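Local coordinates for FAA hydrolase family protein (Pseudomonas aeruginosa, PDB 6J5Y) that probably hydrolyses fumarylpyruvate, as a member of the fumarylacetoacetate hydrolase superfamily, and binds manganese and pyruvate together, at residues A157-Q162 against G218-L223; Y81-V86 against D167-D172; S74-Y79 against M114-L119. All coordinates share one frame; numbering follows the deposited sequence.

Contact 1 (A157-Q162 against G218-L223); sequences AAISLQ and GAIDGL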
loop_
_atom_site.group_PDB
_atom_site.type_symbol
_atom_site.label_atom_id
_atom_site.label_comp_id
_atom_site.label_asym_id
_atom_site.label_seq_id
_atom_site.Cartn_x
_atom_site.Cartn_y
_atom_site.Cartn_z
ATOM N N ALA A 157 11.568 11.353 -0.608
ATOM C CA ALA A 157 10.659 11.564 0.546
ATOM C C ALA A 157 10.955 10.528 1.630
ATOM O O ALA A 157 10.914 9.332 1.307
ATOM C CB ALA A 157 9.210 11.454 0.121
ATOM N N ALA A 158 11.209 10.956 2.873
ATOM C CA ALA A 158 11.364 10.016 4.003
ATOM C C ALA A 158 10.019 9.313 4.198
ATOM O O ALA A 158 8.946 9.972 4.030
ATOM C CB ALA A 158 11.820 10.691 5.279
ATOM N N ILE A 159 10.108 8.017 4.478
ATOM C CA ILE A 159 8.988 7.079 4.770
ATOM C C ILE A 159 9.348 6.354 6.067
ATOM O O ILE A 159 10.495 5.816 6.199
ATOM C CB ILE A 159 8.739 6.123 3.593
ATOM C CG1 ILE A 159 7.605 5.125 3.873
ATOM C CG2 ILE A 159 10.033 5.428 3.171
ATOM C CD1 ILE A 159 7.037 4.477 2.632
ATOM N N SER A 160 8.426 6.357 7.015
ATOM C CA SER A 160 8.697 5.923 8.403
ATOM C C SER A 160 7.451 5.270 9.005
ATOM O O SER A 160 6.301 5.684 8.661
ATOM C CB SER A 160 9.152 7.090 9.214
ATOM O OG SER A 160 8.043 7.946 9.462
ATOM N N LEU A 161 7.678 4.297 9.880
ATOM C CA LEU A 161 6.615 3.622 10.654
ATOM C C LEU A 161 7.116 3.476 12.078
ATOM O O LEU A 161 8.227 2.906 12.274
ATOM C CB LEU A 161 6.294 2.247 10.072
ATOM C CG LEU A 161 5.061 1.577 10.677
ATOM C CD1 LEU A 161 4.457 0.609 9.689
ATOM C CD2 LEU A 161 5.383 0.851 11.966
ATOM N N GLN A 162 6.336 3.969 13.031
ATOM C CA GLN A 162 6.662 3.751 14.451
ATOM C C GLN A 162 5.544 2.926 15.068
ATOM O O GLN A 162 4.372 3.012 14.608
ATOM C CB GLN A 162 6.982 5.073 15.145
ATOM C CG GLN A 162 5.851 6.082 15.129
ATOM C CD GLN A 162 6.094 7.167 16.145
ATOM O OE1 GLN A 162 5.388 7.266 17.149
ATOM N NE2 GLN A 162 7.129 7.958 15.900
ATOM N N GLY A 218 2.477 5.778 10.704
ATOM C CA GLY A 218 3.257 5.919 9.477
ATOM C C GLY A 218 3.246 7.356 9.023
ATOM O O GLY A 218 2.315 8.076 9.362
ATOM N N ALA A 219 4.266 7.754 8.285
ATOM C CA ALA A 219 4.316 9.088 7.684
ATOM C C ALA A 219 5.157 9.027 6.416
ATOM O O ALA A 219 6.096 8.220 6.333
ATOM C CB ALA A 219 4.813 10.068 8.699
ATOM N N ILE A 220 4.787 9.850 5.448
ATOM C CA ILE A 220 5.673 10.185 4.304
ATOM C C ILE A 220 5.720 11.698 4.169
ATOM O O ILE A 220 4.636 12.313 4.204
ATOM C CB ILE A 220 5.202 9.469 3.026
ATOM C CG1 ILE A 220 5.109 7.957 3.272
ATOM C CG2 ILE A 220 6.102 9.855 1.864
ATOM C CD1 ILE A 220 4.449 7.144 2.181
ATOM N N ASP A 221 6.923 12.243 3.954
ATOM C CA ASP A 221 7.141 13.699 3.732
ATOM C C ASP A 221 6.120 14.247 2.731
ATOM O O ASP A 221 6.003 13.698 1.603
ATOM C CB ASP A 221 8.542 14.013 3.214
ATOM C CG ASP A 221 9.642 13.736 4.221
ATOM O OD1 ASP A 221 9.348 13.692 5.413
ATOM O OD2 ASP A 221 10.787 13.580 3.793
ATOM N N GLY A 222 5.457 15.343 3.096
ATOM C CA GLY A 222 4.451 16.002 2.239
ATOM C C GLY A 222 3.110 15.293 2.277
ATOM O O GLY A 222 2.162 15.902 1.840
ATOM N N LEU A 223 3.006 14.075 2.832
ATOM C CA LEU A 223 1.792 13.215 2.721
ATOM C C LEU A 223 1.158 12.966 4.094
ATOM O O LEU A 223 0.265 12.126 4.191
ATOM C CB LEU A 223 2.165 11.899 2.030
ATOM C CG LEU A 223 2.741 12.038 0.623
ATOM C CD1 LEU A 223 2.871 10.679 -0.029
ATOM C CD2 LEU A 223 1.875 12.939 -0.246
#

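Contact 2 (Y81-V86 against D167-D172); sequences YEIELV and DRQRSD. With MN (manganese (II) ion), chain C; PYR (pyruvic acid), chain B.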
loop_
_atom_site.group_PDB
_atom_site.type_symbol
_atom_site.label_atom_id
_atom_site.label_comp_id
_atom_site.label_asym_id
_atom_site.label_seq_id
_atom_site.Cartn_x
_atom_site.Cartn_y
_atom_site.Cartn_z
ATOM N N TYR A 81 2.756 -5.243 10.037
ATOM C CA TYR A 81 2.651 -3.896 9.433
ATOM C C TYR A 81 3.649 -3.840 8.277
ATOM O O TYR A 81 4.654 -4.587 8.326
ATOM C CB TYR A 81 2.966 -2.798 10.448
ATOM C CG TYR A 81 4.337 -2.923 11.056
ATOM C CD1 TYR A 81 5.461 -2.469 10.384
ATOM C CD2 TYR A 81 4.518 -3.557 12.269
ATOM C CE1 TYR A 81 6.730 -2.628 10.913
ATOM C CE2 TYR A 81 5.781 -3.681 12.831
ATOM C CZ TYR A 81 6.891 -3.219 12.152
ATOM O OH TYR A 81 8.141 -3.365 12.687
ATOM N N GLU A 82 3.338 -3.024 7.266
ATOM C CA GLU A 82 4.265 -2.628 6.172
ATOM C C GLU A 82 3.892 -1.223 5.693
ATOM O O GLU A 82 2.828 -1.126 5.022
ATOM C CB GLU A 82 4.112 -3.564 4.968
ATOM C CG GLU A 82 4.453 -5.026 5.201
ATOM C CD GLU A 82 4.508 -5.861 3.927
ATOM O OE1 GLU A 82 4.207 -5.326 2.864
ATOM O OE2 GLU A 82 4.812 -7.056 4.007
ATOM N N ILE A 83 4.695 -0.177 5.977
ATOM C CA ILE A 83 4.378 1.209 5.508
ATOM C C ILE A 83 4.722 1.300 4.018
ATOM O O ILE A 83 5.735 0.690 3.604
ATOM C CB ILE A 83 5.084 2.282 6.362
ATOM C CG1 ILE A 83 4.426 3.649 6.207
ATOM C CG2 ILE A 83 6.570 2.349 6.078
ATOM C CD1 ILE A 83 2.983 3.689 6.658
ATOM N N GLU A 84 3.907 2.005 3.221
ATOM C CA GLU A 84 4.109 2.060 1.748
ATOM C C GLU A 84 3.593 3.399 1.207
ATOM O O GLU A 84 2.530 3.874 1.695
ATOM C CB GLU A 84 3.399 0.889 1.049
ATOM C CG GLU A 84 3.658 -0.471 1.667
ATOM C CD GLU A 84 3.570 -1.676 0.736
ATOM O OE1 GLU A 84 3.267 -1.500 -0.488
ATOM O OE2 GLU A 84 3.828 -2.795 1.231
ATOM N N LEU A 85 4.326 3.969 0.247
ATOM C CA LEU A 85 3.803 5.021 -0.659
ATOM C C LEU A 85 2.756 4.401 -1.589
ATOM O O LEU A 85 3.056 3.389 -2.259
ATOM C CB LEU A 85 4.938 5.666 -1.453
ATOM C CG LEU A 85 4.518 6.673 -2.525
ATOM C CD1 LEU A 85 4.013 7.960 -1.910
ATOM C CD2 LEU A 85 5.674 6.953 -3.466
ATOM N N VAL A 86 1.581 5.024 -1.617
ATOM C CA VAL A 86 0.476 4.657 -2.522
ATOM C C VAL A 86 0.378 5.751 -3.560
ATOM O O VAL A 86 0.299 6.954 -3.187
ATOM C CB VAL A 86 -0.871 4.434 -1.806
ATOM C CG1 VAL A 86 -1.922 3.948 -2.789
ATOM C CG2 VAL A 86 -0.756 3.461 -0.641
ATOM N N ASP A 167 10.632 3.728 16.466
ATOM C CA ASP A 167 10.830 3.638 15.000
ATOM C C ASP A 167 11.045 2.166 14.663
ATOM O O ASP A 167 11.749 1.472 15.419
ATOM C CB ASP A 167 11.966 4.538 14.509
ATOM C CG ASP A 167 11.581 6.000 14.590
ATOM O OD1 ASP A 167 10.418 6.316 14.239
ATOM O OD2 ASP A 167 12.435 6.811 15.024
ATOM N N ARG A 168 10.389 1.709 13.606
ATOM C CA ARG A 168 10.477 0.317 13.111
ATOM C C ARG A 168 10.938 0.372 11.652
ATOM O O ARG A 168 11.826 -0.407 11.288
ATOM C CB ARG A 168 9.137 -0.374 13.369
ATOM C CG ARG A 168 8.658 -0.278 14.813
ATOM C CD ARG A 168 9.520 -0.983 15.855
ATOM N NE ARG A 168 9.580 -2.398 15.551
ATOM C CZ ARG A 168 8.697 -3.305 15.962
ATOM N NH1 ARG A 168 8.835 -4.564 15.589
ATOM N NH2 ARG A 168 7.730 -2.987 16.803
ATOM N N GLN A 169 10.401 1.306 10.863
ATOM C CA GLN A 169 10.824 1.522 9.456
ATOM C C GLN A 169 11.154 2.995 9.239
ATOM O O GLN A 169 10.385 3.862 9.672
ATOM C CB GLN A 169 9.740 1.072 8.476
ATOM C CG GLN A 169 9.257 -0.336 8.745
ATOM C CD GLN A 169 8.244 -0.761 7.714
ATOM O OE1 GLN A 169 7.058 -0.430 7.822
ATOM N NE2 GLN A 169 8.715 -1.470 6.697
ATOM N N ARG A 170 12.293 3.236 8.604
ATOM C CA ARG A 170 12.769 4.576 8.195
ATOM C C ARG A 170 13.640 4.399 6.954
ATOM O O ARG A 170 14.724 3.793 7.051
ATOM C CB ARG A 170 13.546 5.276 9.309
ATOM C CG ARG A 170 14.016 6.672 8.917
ATOM C CD ARG A 170 14.229 7.577 10.115
ATOM N NE ARG A 170 13.056 7.608 10.990
ATOM C CZ ARG A 170 12.010 8.443 10.884
ATOM N NH1 ARG A 170 11.955 9.371 9.942
ATOM N NH2 ARG A 170 11.020 8.354 11.751
ATOM N N SER A 171 13.142 4.864 5.821
ATOM C CA SER A 171 13.855 4.838 4.528
ATOM C C SER A 171 13.406 6.048 3.728
ATOM O O SER A 171 12.837 6.980 4.339
ATOM C CB SER A 171 13.604 3.536 3.810
ATOM O OG SER A 171 14.238 3.534 2.538
ATOM N N ASP A 172 13.600 5.998 2.415
ATOM C CA ASP A 172 13.231 7.074 1.469
ATOM C C ASP A 172 12.645 6.429 0.210
ATOM O O ASP A 172 13.231 5.439 -0.295
ATOM C CB ASP A 172 14.430 7.963 1.132
ATOM C CG ASP A 172 13.981 9.294 0.578
ATOM O OD1 ASP A 172 13.446 9.313 -0.544
ATOM O OD2 ASP A 172 14.098 10.292 1.309
HETATM MN MN MN C . 3.829 -4.711 0.819
HETATM C C PYR B . 6.404 -5.984 0.117
HETATM O O PYR B . 5.900 -4.858 0.309
HETATM O OXT PYR B . 7.632 -6.138 -0.082
HETATM C CA PYR B . 5.574 -6.995 0.073
HETATM O O3 PYR B . 4.365 -6.750 0.173
HETATM C CB PYR B . 5.966 -8.430 -0.122
HETATM O O HOH W 1 3.286 -4.207 -1.214
#

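Contact 3 (S74-Y79 against M114-L119); sequences SQTGNY and MTRRDL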
loop_
_atom_site.group_PDB
_atom_site.type_symbol
_atom_site.label_atom_id
_atom_site.label_comp_id
_atom_site.label_asym_id
_atom_site.label_seq_id
_atom_site.Cartn_x
_atom_site.Cartn_y
_atom_site.Cartn_z
ATOM N N SER A 74 -8.331 -12.958 11.665
ATOM C CA SER A 74 -8.530 -14.409 11.917
ATOM C C SER A 74 -7.365 -15.213 11.316
ATOM O O SER A 74 -6.634 -14.691 10.441
ATOM C CB SER A 74 -9.861 -14.873 11.384
ATOM O OG SER A 74 -9.824 -15.045 9.959
ATOM N N GLN A 75 -7.145 -16.417 11.836
ATOM C CA GLN A 75 -6.276 -17.434 11.216
ATOM C C GLN A 75 -4.841 -16.912 11.107
ATOM O O GLN A 75 -4.149 -17.325 10.159
ATOM C CB GLN A 75 -6.863 -17.830 9.855
ATOM C CG GLN A 75 -8.254 -18.453 9.961
ATOM C CD GLN A 75 -8.204 -19.815 10.607
ATOM O OE1 GLN A 75 -7.210 -20.528 10.506
ATOM N NE2 GLN A 75 -9.291 -20.194 11.255
ATOM N N THR A 76 -4.369 -16.120 12.074
ATOM C CA THR A 76 -2.938 -15.701 12.116
ATOM C C THR A 76 -2.420 -15.619 13.554
ATOM O O THR A 76 -3.165 -15.187 14.448
ATOM C CB THR A 76 -2.698 -14.381 11.377
ATOM O OG1 THR A 76 -1.290 -14.219 11.252
ATOM C CG2 THR A 76 -3.275 -13.180 12.079
ATOM N N GLY A 77 -1.155 -15.993 13.733
ATOM C CA GLY A 77 -0.378 -15.630 14.921
ATOM C C GLY A 77 0.652 -14.560 14.609
ATOM O O GLY A 77 1.303 -14.149 15.536
ATOM N N ASN A 78 0.802 -14.109 13.354
ATOM C CA ASN A 78 1.981 -13.313 12.917
ATOM C C ASN A 78 1.507 -12.229 11.966
ATOM O O ASN A 78 1.602 -12.442 10.733
ATOM C CB ASN A 78 3.037 -14.195 12.253
ATOM C CG ASN A 78 4.378 -13.527 12.071
ATOM O OD1 ASN A 78 4.581 -12.400 12.497
ATOM N ND2 ASN A 78 5.308 -14.230 11.442
ATOM N N TYR A 79 1.004 -11.138 12.533
ATOM C CA TYR A 79 0.272 -10.069 11.816
ATOM C C TYR A 79 1.244 -8.900 11.664
ATOM O O TYR A 79 1.529 -8.233 12.689
ATOM C CB TYR A 79 -1.030 -9.771 12.559
ATOM C CG TYR A 79 -1.871 -8.617 12.062
ATOM C CD1 TYR A 79 -2.279 -8.531 10.742
ATOM C CD2 TYR A 79 -2.329 -7.643 12.940
ATOM C CE1 TYR A 79 -3.065 -7.481 10.299
ATOM C CE2 TYR A 79 -3.143 -6.604 12.521
ATOM C CZ TYR A 79 -3.527 -6.536 11.193
ATOM O OH TYR A 79 -4.297 -5.498 10.755
ATOM N N MET A 114 -1.113 -4.467 5.382
ATOM C CA MET A 114 -1.217 -5.336 6.582
ATOM C C MET A 114 -1.227 -6.796 6.085
ATOM O O MET A 114 -1.689 -7.066 4.955
ATOM C CB MET A 114 -2.442 -4.991 7.437
ATOM C CG MET A 114 -2.429 -3.542 7.943
ATOM S SD MET A 114 -0.941 -3.149 8.917
ATOM C CE MET A 114 -1.014 -4.416 10.186
ATOM N N THR A 115 -0.557 -7.689 6.799
ATOM C CA THR A 115 -0.137 -8.995 6.228
ATOM C C THR A 115 -0.319 -10.093 7.279
ATOM O O THR A 115 0.155 -9.884 8.380
ATOM C CB THR A 115 1.324 -8.929 5.754
ATOM O OG1 THR A 115 1.412 -7.944 4.719
ATOM C CG2 THR A 115 1.836 -10.246 5.223
ATOM N N ARG A 116 -1.012 -11.202 6.966
ATOM C CA ARG A 116 -0.974 -12.417 7.822
ATOM C C ARG A 116 0.300 -13.138 7.409
ATOM O O ARG A 116 0.222 -13.914 6.473
ATOM C CB ARG A 116 -2.258 -13.236 7.685
ATOM C CG ARG A 116 -3.489 -12.432 8.090
ATOM C CD ARG A 116 -4.749 -13.235 8.236
ATOM N NE ARG A 116 -5.342 -13.622 6.967
ATOM C CZ ARG A 116 -6.599 -14.011 6.822
ATOM N NH1 ARG A 116 -7.047 -14.344 5.625
ATOM N NH2 ARG A 116 -7.408 -14.053 7.872
ATOM N N ARG A 117 1.438 -12.771 7.996
ATOM C CA ARG A 117 2.792 -13.204 7.514
ATOM C C ARG A 117 2.935 -14.741 7.540
ATOM O O ARG A 117 3.530 -15.296 6.570
ATOM C CB ARG A 117 3.887 -12.515 8.335
ATOM C CG ARG A 117 5.311 -12.847 7.909
ATOM C CD ARG A 117 5.711 -12.208 6.593
ATOM N NE ARG A 117 5.748 -10.765 6.760
ATOM C CZ ARG A 117 5.663 -9.852 5.793
ATOM N NH1 ARG A 117 5.493 -10.195 4.522
ATOM N NH2 ARG A 117 5.718 -8.574 6.114
ATOM N N ASP A 118 2.462 -15.409 8.591
ATOM C CA ASP A 118 2.469 -16.901 8.717
ATOM C C ASP A 118 1.796 -17.521 7.485
ATOM O O ASP A 118 2.454 -18.375 6.807
ATOM C CB ASP A 118 1.882 -17.413 10.044
ATOM C CG ASP A 118 0.564 -16.788 10.499
ATOM O OD1 ASP A 118 -0.050 -16.029 9.722
ATOM O OD2 ASP A 118 0.165 -17.052 11.652
ATOM N N LEU A 119 0.590 -17.059 7.145
ATOM C CA LEU A 119 -0.160 -17.538 5.947
ATOM C C LEU A 119 0.611 -17.205 4.662
ATOM O O LEU A 119 0.754 -18.107 3.808
ATOM C CB LEU A 119 -1.569 -16.931 5.922
ATOM C CG LEU A 119 -2.485 -17.302 7.089
ATOM C CD1 LEU A 119 -3.910 -16.822 6.825
ATOM C CD2 LEU A 119 -2.466 -18.807 7.367
#

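Contact 1 (A157-Q162 against G218-L223)
D221 holds A158 by two bonds, one from its side chain and one from its backbone. Its OD2 accepts the backbone N of A158 at 2.8 Å, the N-H arriving from above the carboxylate plane, 67° out of it. In return D221 N donates to A158 O at 3.0 Å. A chi1 of -67° sets CG of D221 beside its own backbone N, on the side of A158. Further along, S160 and A219 form an antiparallel hydrogen-bonded pair: A219 N gives to S160 O at 2.9 Å, and S160 N gives to A219 O at 3.1 Å. Their small side chains lie on one face of the sheet, with S160 OG 3.9 Å from A219 CB.

On the other face, I159 and I220 make a non-hydrogen-bonded pair. Their side chains run side by side in the same direction, the CD1 of I159 meeting the CD1 of I220 at 3.7 Å. The other branch of I220, CG2, turns to A157 CB at 3.9 Å. At the far end L161 pairs with G218, whose CA approaches that of L161 to 4.2 Å.

A second shell surrounds the pair. I159 packs on I83 and I220 on V110, residues of the other large sheet, while I159 and L161 also bond by their backbones to strand 166-172. Past I220 the chain reverses in a type II turn closed by L223 N to I220 O, with G222 at positive phi. The N-to-C directions of the two short strands differ by 172°, an antiparallel pair. They are inner strands of a mixed five-stranded sheet, 215-220 in the middle and 158-163 beside it; the isoleucine face lies against the second sheet, an arrangement consistent with the beta-sandwich roll of the FAH fold.

Contact 2 (Y81-V86 against D167-D172)
Q169 spans the gap between two sheets to reach I83, and it starts from a classic beta bulge in which R168 and Q169 sit together opposite L161. OE1 of Q169 accepts the backbone N of I83 at 3.0 Å; the bond is nearly straight (N-H...O 170°) and uses a lone pair in the amide plane. CD of Q169 is anti to its CA (chi2 -177°), which extends the chain toward I83. The I83 N-H can only donate, which settles the amide flip; NE2 on the other side bonds to T203 OG1.

The same OE1 lies at the edge of the Y81 ring, in its plane, 3.6 Å from CD1 of Y81. The side chains of Y81 and Q169 run alongside in opposite senses, with ring and amide planes steeply inclined. R168 meets the far end of the tyrosine instead. Its side chain runs roughly perpendicular to that of Y81, the guanidinium and ring planes 82° apart, and Y81 OH sits over one guanidinium face, 3.2 Å from R168 NH1. The angle is poor for a hydrogen bond; the hydroxyl bonds to the backbone O of G206.

I83 sends its CB toward Q169, while E82 and E84 send theirs away, and that alternation separates the sheet contact from the active site. E82 OE1 binds manganese at 2.2 Å and E84 OE2 binds it at 2.0 Å, with D113 as the third protein ligand. Pyruvate chelates the ion through O and O3, and a water completes the shell. E82 OE2, not on the metal, forms a salt bridge with R117. E84 OE1 is likewise left off the metal: it bonds to G202 N and also receives, at 2.8 Å, a hydrogen bond from the manganese-bound water.

Contact 3 (S74-Y79 against M114-L119)
T76 and G77 both bond to the carboxylate of D118. T76 OG1 donates to D118 OD1 at 2.7 Å, and G77 N donates to D118 OD2, also at 2.7 Å; both arrive on the syn side. CG of D118 lies between its backbone N and carbonyl carbon (chi1 46°), which turns it toward T76 and G77. L119 N reaches OD1 on the anti side, from the opposite face of the plane to T76 OG1, so three donors hold the group. T76 OG1 in turn accepts a hydrogen bond from N78 N, an ST turn that shapes the loop. Elsewhere N78 O accepts a bond from R117 N at 2.8 Å, and R116, at the N-cap position of the helix, sends NH2 to S74 O at 2.8 Å from above the carbonyl plane.

The apolar part is a CH-pi contact: M114 CE lies over a face of the Y79 ring, 3.9 Å from its centroid and 28° off the normal. M114 SD stands obliquely to the ring, a Met-aromatic contact.

The loop 74-79 thus lies across the junction where strand 105-116 gives way to helix 117-126; Y79 pairs with R116 as strand 79-89 begins, and T115 bonds by its backbone to H80.

From the N terminus, contact 3 opens first at S74, and segment 81-86 of contact 2 follows at once, inside the loop that contact 3 closes at 114-119. Contact 2 stays open until 167-172, so the two cross. Contact 1 opens at 157, within contact 2, and closes last at 218-223; it crosses contact 2 but follows contact 3 in series. Contact 2 is therefore the middle link: it touches contact 1 through L161 N and Q169 O, and contact 3 at the metal-side glutamate. Together they tie the five-stranded sheet to the larger sheet carrying the manganese site, and that sheet to the start of helix 117-126.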